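Local coordinates for protein 6-phospho-beta-d glycosidase (Streptococcus pyogenes, PDB 5FOO) that probably hydrolyses 6-phospho-beta-glucosides as a family 1 glycoside hydrolase, and here holds 6-phosphocyclophellitol in its active-site pocket, at residues Phe161-Pro166 / Ala197-Lys202; Gly217-Ile222 / Arg290-Gly295. The protein carries 1 engineered substitution. All coordinates share one frame; numbering follows the deposited sequence.

Interaction 1 of 2, residues Phe161-Pro166 / Ala197-Lys202. With JAZ (6-phosphocyclophellitol), chain G.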
ATOM      1  N   PHE A 161      -5.328  -2.755  -8.945  1.00 25.14           N
ATOM      2  CA  PHE A 161      -5.609  -2.097  -7.692  1.00 24.37           C
ATOM      3  C   PHE A 161      -5.556  -0.590  -7.858  1.00 22.41           C
ATOM      4  O   PHE A 161      -4.697  -0.071  -8.526  1.00 21.75           O
ATOM      5  CB  PHE A 161      -4.660  -2.646  -6.618  1.00 26.24           C
ATOM      6  CG  PHE A 161      -4.969  -4.058  -6.229  1.00 25.12           C
ATOM      7  CD1 PHE A 161      -5.946  -4.335  -5.291  1.00 23.48           C
ATOM      8  CD2 PHE A 161      -4.342  -5.106  -6.862  1.00 26.12           C
ATOM      9  CE1 PHE A 161      -6.309  -5.648  -4.989  1.00 25.59           C
ATOM     10  CE2 PHE A 161      -4.673  -6.434  -6.548  1.00 24.62           C
ATOM     11  CZ  PHE A 161      -5.653  -6.705  -5.631  1.00 26.45           C
ATOM     12  N   VAL A 162      -6.509   0.128  -7.266  1.00 22.74           N
ATOM     13  CA  VAL A 162      -6.629   1.539  -7.577  1.00 22.46           C
ATOM     14  C   VAL A 162      -5.626   2.386  -6.730  1.00 22.53           C
ATOM     15  O   VAL A 162      -4.941   3.227  -7.284  1.00 24.68           O
ATOM     16  CB  VAL A 162      -8.069   2.091  -7.408  1.00 24.21           C
ATOM     17  CG1 VAL A 162      -8.085   3.591  -7.779  1.00 25.82           C
ATOM     18  CG2 VAL A 162      -9.065   1.383  -8.335  1.00 26.74           C
ATOM     19  N   HIS A 163      -5.573   2.152  -5.415  1.00 21.76           N
ATOM     20  CA  HIS A 163      -4.638   2.838  -4.540  1.00 23.02           C
ATOM     21  C   HIS A 163      -3.933   1.836  -3.633  1.00 24.82           C
ATOM     22  O   HIS A 163      -4.469   0.763  -3.302  1.00 23.76           O
ATOM     23  CB  HIS A 163      -5.364   3.776  -3.571  1.00 25.60           C
ATOM     24  CG  HIS A 163      -6.309   4.763  -4.189  1.00 23.81           C
ATOM     25  ND1 HIS A 163      -5.882   5.830  -4.921  1.00 29.19           N
ATOM     26  CD2 HIS A 163      -7.636   4.897  -4.087  1.00 24.18           C
ATOM     27  CE1 HIS A 163      -6.905   6.570  -5.292  1.00 26.02           C
ATOM     28  NE2 HIS A 163      -7.989   6.013  -4.808  1.00 28.26           N
ATOM     29  N   ASN A 164      -2.744   2.226  -3.182  1.00 24.82           N
ATOM     30  CA  ASN A 164      -2.179   1.703  -1.972  1.00 24.76           C
ATOM     31  C   ASN A 164      -2.473   2.652  -0.816  1.00 26.86           C
ATOM     32  O   ASN A 164      -2.072   3.822  -0.852  1.00 28.20           O
ATOM     33  CB  ASN A 164      -0.673   1.573  -2.123  1.00 26.27           C
ATOM     34  CG  ASN A 164      -0.017   1.094  -0.849  1.00 27.16           C
ATOM     35  OD1 ASN A 164       0.034  -0.108  -0.573  1.00 30.43           O
ATOM     36  ND2 ASN A 164       0.477   2.031  -0.060  1.00 28.49           N
ATOM     37  N   GLU A 165      -3.156   2.148   0.182  1.00 24.19           N
ATOM     38  CA  GLU A 165      -3.394   2.833   1.461  1.00 28.91           C
ATOM     39  C   GLU A 165      -3.755   4.305   1.338  1.00 26.98           C
ATOM     40  O   GLU A 165      -2.973   5.214   1.726  1.00 24.88           O
ATOM     41  CB  GLU A 165      -2.217   2.654   2.412  1.00 28.78           C
ATOM     42  CG  GLU A 165      -1.860   1.236   2.747  1.00 30.64           C
ATOM     43  CD  GLU A 165      -0.434   1.123   3.401  1.00 37.44           C
ATOM     44  OE1 GLU A 165       0.685   1.541   2.846  1.00 34.35           O
ATOM     45  OE2 GLU A 165      -0.443   0.556   4.490  1.00 33.95           O
ATOM     46  N   PRO A 166      -4.942   4.549   0.795  1.00 25.18           N
ATOM     47  CA  PRO A 166      -5.365   5.877   0.658  1.00 25.08           C
ATOM     48  C   PRO A 166      -5.457   6.656   1.969  1.00 25.13           C
ATOM     49  O   PRO A 166      -5.181   7.874   1.942  1.00 23.80           O
ATOM     50  CB  PRO A 166      -6.687   5.756  -0.066  1.00 23.93           C
ATOM     51  CG  PRO A 166      -7.208   4.447   0.318  1.00 24.96           C
ATOM     52  CD  PRO A 166      -5.957   3.612   0.301  1.00 25.55           C
ATOM     53  N   ALA A 197     -11.937   7.788  -2.158  1.00 25.44           N
ATOM     54  CA  ALA A 197     -12.968   6.755  -2.222  1.00 25.50           C
ATOM     55  C   ALA A 197     -13.830   6.861  -3.492  1.00 24.31           C
ATOM     56  O   ALA A 197     -14.124   5.860  -4.091  1.00 23.78           O
ATOM     57  CB  ALA A 197     -13.865   6.834  -1.018  1.00 26.45           C
ATOM     58  N   LEU A 198     -14.213   8.075  -3.844  1.00 23.35           N
ATOM     59  CA  LEU A 198     -14.916   8.374  -5.065  1.00 25.20           C
ATOM     60  C   LEU A 198     -14.059   8.019  -6.286  1.00 27.61           C
ATOM     61  O   LEU A 198     -14.579   7.443  -7.248  1.00 27.42           O
ATOM     62  CB  LEU A 198     -15.329   9.833  -5.155  1.00 25.59           C
ATOM     63  CG  LEU A 198     -15.990  10.273  -6.491  1.00 27.51           C
ATOM     64  CD1 LEU A 198     -17.324   9.592  -6.700  1.00 29.30           C
ATOM     65  CD2 LEU A 198     -16.179  11.769  -6.492  1.00 29.93           C
ATOM     66  N   ALA A 199     -12.781   8.365  -6.256  1.00 24.41           N
ATOM     67  CA  ALA A 199     -11.850   7.928  -7.303  1.00 25.75           C
ATOM     68  C   ALA A 199     -11.767   6.421  -7.458  1.00 24.34           C
ATOM     69  O   ALA A 199     -11.683   5.936  -8.550  1.00 29.42           O
ATOM     70  CB  ALA A 199     -10.471   8.494  -7.057  1.00 27.56           C
ATOM     71  N   THR A 200     -11.803   5.706  -6.361  1.00 25.89           N
ATOM     72  CA  THR A 200     -11.807   4.246  -6.373  1.00 27.88           C
ATOM     73  C   THR A 200     -13.012   3.722  -7.197  1.00 30.88           C
ATOM     74  O   THR A 200     -12.854   2.891  -8.109  1.00 24.13           O
ATOM     75  CB  THR A 200     -11.847   3.669  -4.977  1.00 25.60           C
ATOM     76  OG1 THR A 200     -10.746   4.158  -4.188  1.00 24.31           O
ATOM     77  CG2 THR A 200     -11.729   2.126  -5.013  1.00 28.07           C
ATOM     78  N   ALA A 201     -14.185   4.266  -6.899  1.00 27.08           N
ATOM     79  CA  ALA A 201     -15.429   3.854  -7.554  1.00 27.19           C
ATOM     80  C   ALA A 201     -15.481   4.260  -9.026  1.00 27.19           C
ATOM     81  O   ALA A 201     -15.909   3.466  -9.856  1.00 29.16           O
ATOM     82  CB  ALA A 201     -16.624   4.419  -6.807  1.00 28.64           C
ATOM     83  N   LYS A 202     -14.988   5.451  -9.364  1.00 24.76           N
ATOM     84  CA  LYS A 202     -14.880   5.865 -10.724  1.00 26.10           C
ATOM     85  C   LYS A 202     -13.879   5.077 -11.570  1.00 26.38           C
ATOM     86  O   LYS A 202     -14.119   4.829 -12.761  1.00 25.63           O
ATOM     87  CB  LYS A 202     -14.599   7.359 -10.824  1.00 28.48           C
ATOM     88  CG  LYS A 202     -15.768   8.176 -10.322  1.00 32.59           C
ATOM     89  CD  LYS A 202     -15.638   9.648 -10.680  1.00 37.34           C
ATOM     90  CE  LYS A 202     -16.429   9.866 -11.948  1.00 43.13           C
ATOM     91  NZ  LYS A 202     -16.280  11.250 -12.417  1.00 49.94           N
TER
HETATM   92  C2  JAZ G1464       6.632   1.235   2.645  1.00 26.07           C
HETATM   93  C3  JAZ G1464       5.555   0.888   1.596  1.00 26.17           C
HETATM   94  C4  JAZ G1464       4.165   0.910   2.223  1.00 27.23           C
HETATM   95  C5  JAZ G1464       4.038  -0.053   3.395  1.00 27.97           C
HETATM   96  C6  JAZ G1464       5.151   0.177   4.395  1.00 27.41           C
HETATM   97  C7  JAZ G1464       6.534   0.182   3.743  1.00 27.03           C
HETATM   98  C8  JAZ G1464       7.660   0.263   4.771  1.00 30.22           C
HETATM   99  O9  JAZ G1464       7.525   1.509   5.448  1.00 31.84           O
HETATM  100  P10 JAZ G1464       8.829   2.234   5.995  1.00 33.46           P
HETATM  101  O11 JAZ G1464       8.310   3.500   6.578  1.00 38.26           O
HETATM  102  O12 JAZ G1464       9.890   2.278   4.975  1.00 44.00           O
HETATM  103  O13 JAZ G1464       9.369   1.346   7.029  1.00 33.99           O
HETATM  104  O14 JAZ G1464       4.901   1.384   5.126  1.00 29.32           O
HETATM  105  O15 JAZ G1464       7.943   1.147   2.078  1.00 26.66           O
HETATM  106  O16 JAZ G1464       5.624   1.877   0.600  1.00 27.02           O
HETATM  107  O17 JAZ G1464       3.185   0.622   1.242  1.00 29.49           O
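H163 and T200 make the closest approach of this contact: CD2 at the edge of the imidazole lies 3.2 Å from T200 OG1, near the ring plane. Both side chains turn to one acceptor, the carbonyl of L196, which takes hydrogen bonds from H163 NE2 and T200 OG1. Threonine suits this place because OG1, beside its own backbone N (chi1 -56°), can reach back one helical turn. The ring's other nitrogen, ND1, pairs with H118. V162 CG1 sits 3.8 Å above the plane of the H163 ring, over its centre. The same methyl is 4.0 Å from T200 CA.

Here the chain just beyond strand 159-161, the fourth of a TIM barrel, meets helix 186-208, which leads on to the fifth strand. Beside the polar pair the fit is looser: A199 CB stays 4.2 Å from H163 NE2. K202, partly exposed and not in touch with 161-166, forms a salt bridge with D140. At the other extreme, N164 and E165 face the bound 6-phosphocyclophellitol. E165 OE1 accepts from N164 ND2 on its anti side (3.0 Å) and from ligand O17 (3.1 Å), while OE2 is held by N224 and Y299.

Interaction 2 of 2, residues Gly217-Ile222 / Arg290-Gly295. With EDO (1,2-ethanediol), chain H.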
ATOM      1  N   GLY A 217     -10.748  -9.284 -15.932  1.00 29.73           N
ATOM      2  CA  GLY A 217      -9.979  -9.604 -14.730  1.00 29.92           C
ATOM      3  C   GLY A 217     -10.630  -9.012 -13.481  1.00 32.87           C
ATOM      4  O   GLY A 217     -11.812  -8.802 -13.471  1.00 27.62           O
ATOM      5  N   ARG A 218      -9.854  -8.706 -12.432  1.00 27.35           N
ATOM      6  CA  ARG A 218     -10.436  -8.229 -11.207  1.00 28.16           C
ATOM      7  C   ARG A 218      -9.805  -6.923 -10.799  1.00 28.77           C
ATOM      8  O   ARG A 218      -8.682  -6.671 -11.177  1.00 24.95           O
ATOM      9  CB  ARG A 218     -10.353  -9.316 -10.117  1.00 29.30           C
ATOM     10  CG  ARG A 218     -11.422 -10.403 -10.377  1.00 30.92           C
ATOM     11  CD  ARG A 218     -11.491 -11.439  -9.269  1.00 33.14           C
ATOM     12  NE  ARG A 218     -10.225 -12.171  -9.200  1.00 38.92           N
ATOM     13  CZ  ARG A 218      -9.918 -13.085  -8.265  1.00 41.49           C
ATOM     14  NH1 ARG A 218     -10.812 -13.361  -7.299  1.00 38.96           N
ATOM     15  NH2 ARG A 218      -8.704 -13.694  -8.284  1.00 37.01           N
ATOM     16  N   ILE A 219     -10.565  -6.080 -10.086  1.00 24.64           N
ATOM     17  CA  ILE A 219     -10.123  -4.791  -9.655  1.00 24.74           C
ATOM     18  C   ILE A 219     -10.526  -4.556  -8.246  1.00 25.93           C
ATOM     19  O   ILE A 219     -11.618  -4.929  -7.839  1.00 25.12           O
ATOM     20  CB  ILE A 219     -10.603  -3.655 -10.544  1.00 25.98           C
ATOM     21  CG1 ILE A 219      -9.943  -2.347 -10.102  1.00 22.34           C
ATOM     22  CG2 ILE A 219     -12.127  -3.576 -10.620  1.00 28.04           C
ATOM     23  CD1 ILE A 219      -9.911  -1.341 -11.182  1.00 24.09           C
ATOM     24  N   GLY A 220      -9.568  -4.039  -7.470  1.00 25.85           N
ATOM     25  CA  GLY A 220      -9.787  -3.787  -6.078  1.00 24.74           C
ATOM     26  C   GLY A 220      -9.012  -2.595  -5.628  1.00 24.32           C
ATOM     27  O   GLY A 220      -8.705  -1.697  -6.423  1.00 22.70           O
ATOM     28  N   THR A 221      -8.770  -2.549  -4.318  1.00 24.40           N
ATOM     29  CA  THR A 221      -7.937  -1.500  -3.728  1.00 25.32           C
ATOM     30  C   THR A 221      -7.130  -2.139  -2.617  1.00 26.25           C
ATOM     31  O   THR A 221      -7.398  -3.273  -2.259  1.00 24.68           O
ATOM     32  CB  THR A 221      -8.783  -0.276  -3.302  1.00 29.67           C
ATOM     33  OG1 THR A 221      -7.906   0.822  -3.027  1.00 29.87           O
ATOM     34  CG2 THR A 221      -9.653  -0.603  -2.049  1.00 27.27           C
ATOM     35  N   ILE A 222      -6.089  -1.455  -2.130  1.00 27.20           N
ATOM     36  CA  ILE A 222      -5.224  -1.974  -1.080  1.00 24.80           C
ATOM     37  C   ILE A 222      -5.411  -1.113   0.151  1.00 25.96           C
ATOM     38  O   ILE A 222      -5.097   0.086   0.151  1.00 24.69           O
ATOM     39  CB  ILE A 222      -3.752  -2.020  -1.529  1.00 25.99           C
ATOM     40  CG1 ILE A 222      -3.557  -2.936  -2.751  1.00 29.46           C
ATOM     41  CG2 ILE A 222      -2.843  -2.487  -0.406  1.00 25.38           C
ATOM     42  CD1 ILE A 222      -2.294  -2.624  -3.522  1.00 30.77           C
ATOM     43  N   ARG A 290     -18.026  -1.197  -6.599  1.00 28.12           N
ATOM     44  CA  ARG A 290     -17.320  -1.717  -5.428  1.00 30.06           C
ATOM     45  C   ARG A 290     -16.275  -2.800  -5.862  1.00 29.16           C
ATOM     46  O   ARG A 290     -16.301  -3.312  -6.973  1.00 27.30           O
ATOM     47  CB  ARG A 290     -18.337  -2.310  -4.449  1.00 28.34           C
ATOM     48  CG  ARG A 290     -19.481  -1.365  -4.073  1.00 29.41           C
ATOM     49  CD  ARG A 290     -20.645  -2.108  -3.359  1.00 33.07           C
ATOM     50  NE  ARG A 290     -21.300  -3.073  -4.285  1.00 31.65           N
ATOM     51  CZ  ARG A 290     -21.268  -4.401  -4.191  1.00 30.20           C
ATOM     52  NH1 ARG A 290     -20.686  -5.018  -3.151  1.00 30.43           N
ATOM     53  NH2 ARG A 290     -21.878  -5.129  -5.134  1.00 28.94           N
ATOM     54  N   VAL A 291     -15.362  -3.137  -4.971  1.00 26.54           N
ATOM     55  CA  VAL A 291     -14.215  -3.956  -5.340  1.00 28.30           C
ATOM     56  C   VAL A 291     -14.596  -5.414  -5.618  1.00 28.81           C
ATOM     57  O   VAL A 291     -15.544  -5.887  -5.063  1.00 27.98           O
ATOM     58  CB  VAL A 291     -13.142  -3.928  -4.245  1.00 27.57           C
ATOM     59  CG1 VAL A 291     -12.635  -2.494  -3.990  1.00 28.44           C
ATOM     60  CG2 VAL A 291     -13.612  -4.632  -2.974  1.00 25.80           C
ATOM     61  N   ASP A 292     -13.837  -6.120  -6.448  1.00 28.10           N
ATOM     62  CA  ASP A 292     -13.954  -7.636  -6.604  1.00 28.35           C
ATOM     63  C   ASP A 292     -13.221  -8.326  -5.477  1.00 27.23           C
ATOM     64  O   ASP A 292     -13.566  -9.416  -5.030  1.00 27.91           O
ATOM     65  CB  ASP A 292     -13.287  -8.051  -7.917  1.00 28.53           C
ATOM     66  CG  ASP A 292     -13.967  -7.445  -9.085  1.00 31.04           C
ATOM     67  OD1 ASP A 292     -15.180  -7.617  -9.057  1.00 30.78           O
ATOM     68  OD2 ASP A 292     -13.383  -6.797 -10.004  1.00 32.57           O
ATOM     69  N   TYR A 293     -12.174  -7.666  -5.000  1.00 26.61           N
ATOM     70  CA  TYR A 293     -11.297  -8.223  -4.003  1.00 25.02           C
ATOM     71  C   TYR A 293     -10.428  -7.123  -3.367  1.00 25.90           C
ATOM     72  O   TYR A 293     -10.467  -5.962  -3.806  1.00 22.65           O
ATOM     73  CB  TYR A 293     -10.452  -9.363  -4.598  1.00 25.32           C
ATOM     74  CG  TYR A 293      -9.523  -9.111  -5.729  1.00 25.06           C
ATOM     75  CD1 TYR A 293      -9.282  -7.869  -6.252  1.00 24.67           C
ATOM     76  CD2 TYR A 293      -8.806 -10.191  -6.272  1.00 29.53           C
ATOM     77  CE1 TYR A 293      -8.403  -7.674  -7.274  1.00 24.40           C
ATOM     78  CE2 TYR A 293      -7.932 -10.014  -7.319  1.00 26.34           C
ATOM     79  CZ  TYR A 293      -7.697  -8.744  -7.776  1.00 27.19           C
ATOM     80  OH  TYR A 293      -6.826  -8.551  -8.814  1.00 30.65           O
ATOM     81  N   LEU A 294      -9.697  -7.472  -2.321  1.00 24.37           N
ATOM     82  CA  LEU A 294      -8.866  -6.486  -1.610  1.00 25.75           C
ATOM     83  C   LEU A 294      -7.477  -6.977  -1.433  1.00 26.31           C
ATOM     84  O   LEU A 294      -7.225  -8.193  -1.268  1.00 27.38           O
ATOM     85  CB  LEU A 294      -9.389  -6.203  -0.223  1.00 23.76           C
ATOM     86  CG  LEU A 294     -10.673  -5.380  -0.160  1.00 25.77           C
ATOM     87  CD1 LEU A 294     -11.232  -5.507   1.244  1.00 27.04           C
ATOM     88  CD2 LEU A 294     -10.534  -3.927  -0.589  1.00 24.04           C
ATOM     89  N   GLY A 295      -6.572  -6.022  -1.404  1.00 21.68           N
ATOM     90  CA  GLY A 295      -5.319  -6.255  -0.718  1.00 26.03           C
ATOM     91  C   GLY A 295      -5.399  -5.610   0.639  1.00 24.54           C
ATOM     92  O   GLY A 295      -5.942  -4.486   0.779  1.00 27.18           O
TER
HETATM   93  C1  EDO H1465      -7.002 -13.087 -12.053  0.80 33.61           C
HETATM   94  O1  EDO H1465      -7.142 -12.822 -10.659  0.80 33.69           O
HETATM   95  C2  EDO H1465      -8.299 -12.918 -12.773  0.80 35.81           C
HETATM   96  O2  EDO H1465      -9.123 -12.206 -11.884  0.80 37.04           O
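D292 grips I219 by two nearly straight hydrogen bonds where strands 218-224 and 293-297, the parallel fifth and sixth of the TIM barrel, come together, D292 lying just before the second. I219 N donates a hydrogen bond to the anti lone pair of D292 OD2 (2.9 Å), and D292 N donates one to I219 O (2.9 Å). Aspartate suits this place: its short side chain, with CG beside its own backbone N (chi1 -62°), presents a carboxylate to the neighbouring strand, and its other oxygen, OD1, forms a salt bridge with R208. Further on, G295 N donates to T221 O at 3.0 Å. Glycine suits position 220, where the carbonyl of Y293 occupies the side a side chain would take; G220 CA makes a CA-H...O contact with Y293 O at 3.2 Å.

R218 lies over Y293. Its CB makes a CH-pi contact 3.8 Å from the ring centroid, and its guanidinium, tilted 40° to the ring, has CD2 of that ring over its centre. The arginine's NE and NH2 donate to O2 and O1 of an ethanediol, probably from the crystallisation liquor, while Y293 OH and the diol share D159 OD1. T221 OG1 bonds weakly to H163 O. The side chains of T221 and L294 lie side by side and point the same way, T221 CG2 being 3.7 Å from L294 CD2.

Both interactions are buried in one TIM-barrel fold, but they join different layers. Interaction 1 sets the chain just beyond strand 159-161 against an outer helix, through a small area and with no clear hydrogen bond directly between its segments. Interaction 2 joins two neighbouring strands over a larger area, with backbone amides and carbonyls in the main role, and reaches partly exposed residues where the strands begin. Helix 186-208 leads on to strand 218-224, which lies beside strand 159-161. V162 N and G220 O, 3.0 Å apart, probably hydrogen-bond there, and F161 packs its ring on that of Y293. The ligand is held by N164 and E165 of interaction 1, beyond the residues that touch the helix; the side chain of I222 is about 7 Å from the bound 6-phosphocyclophellitol.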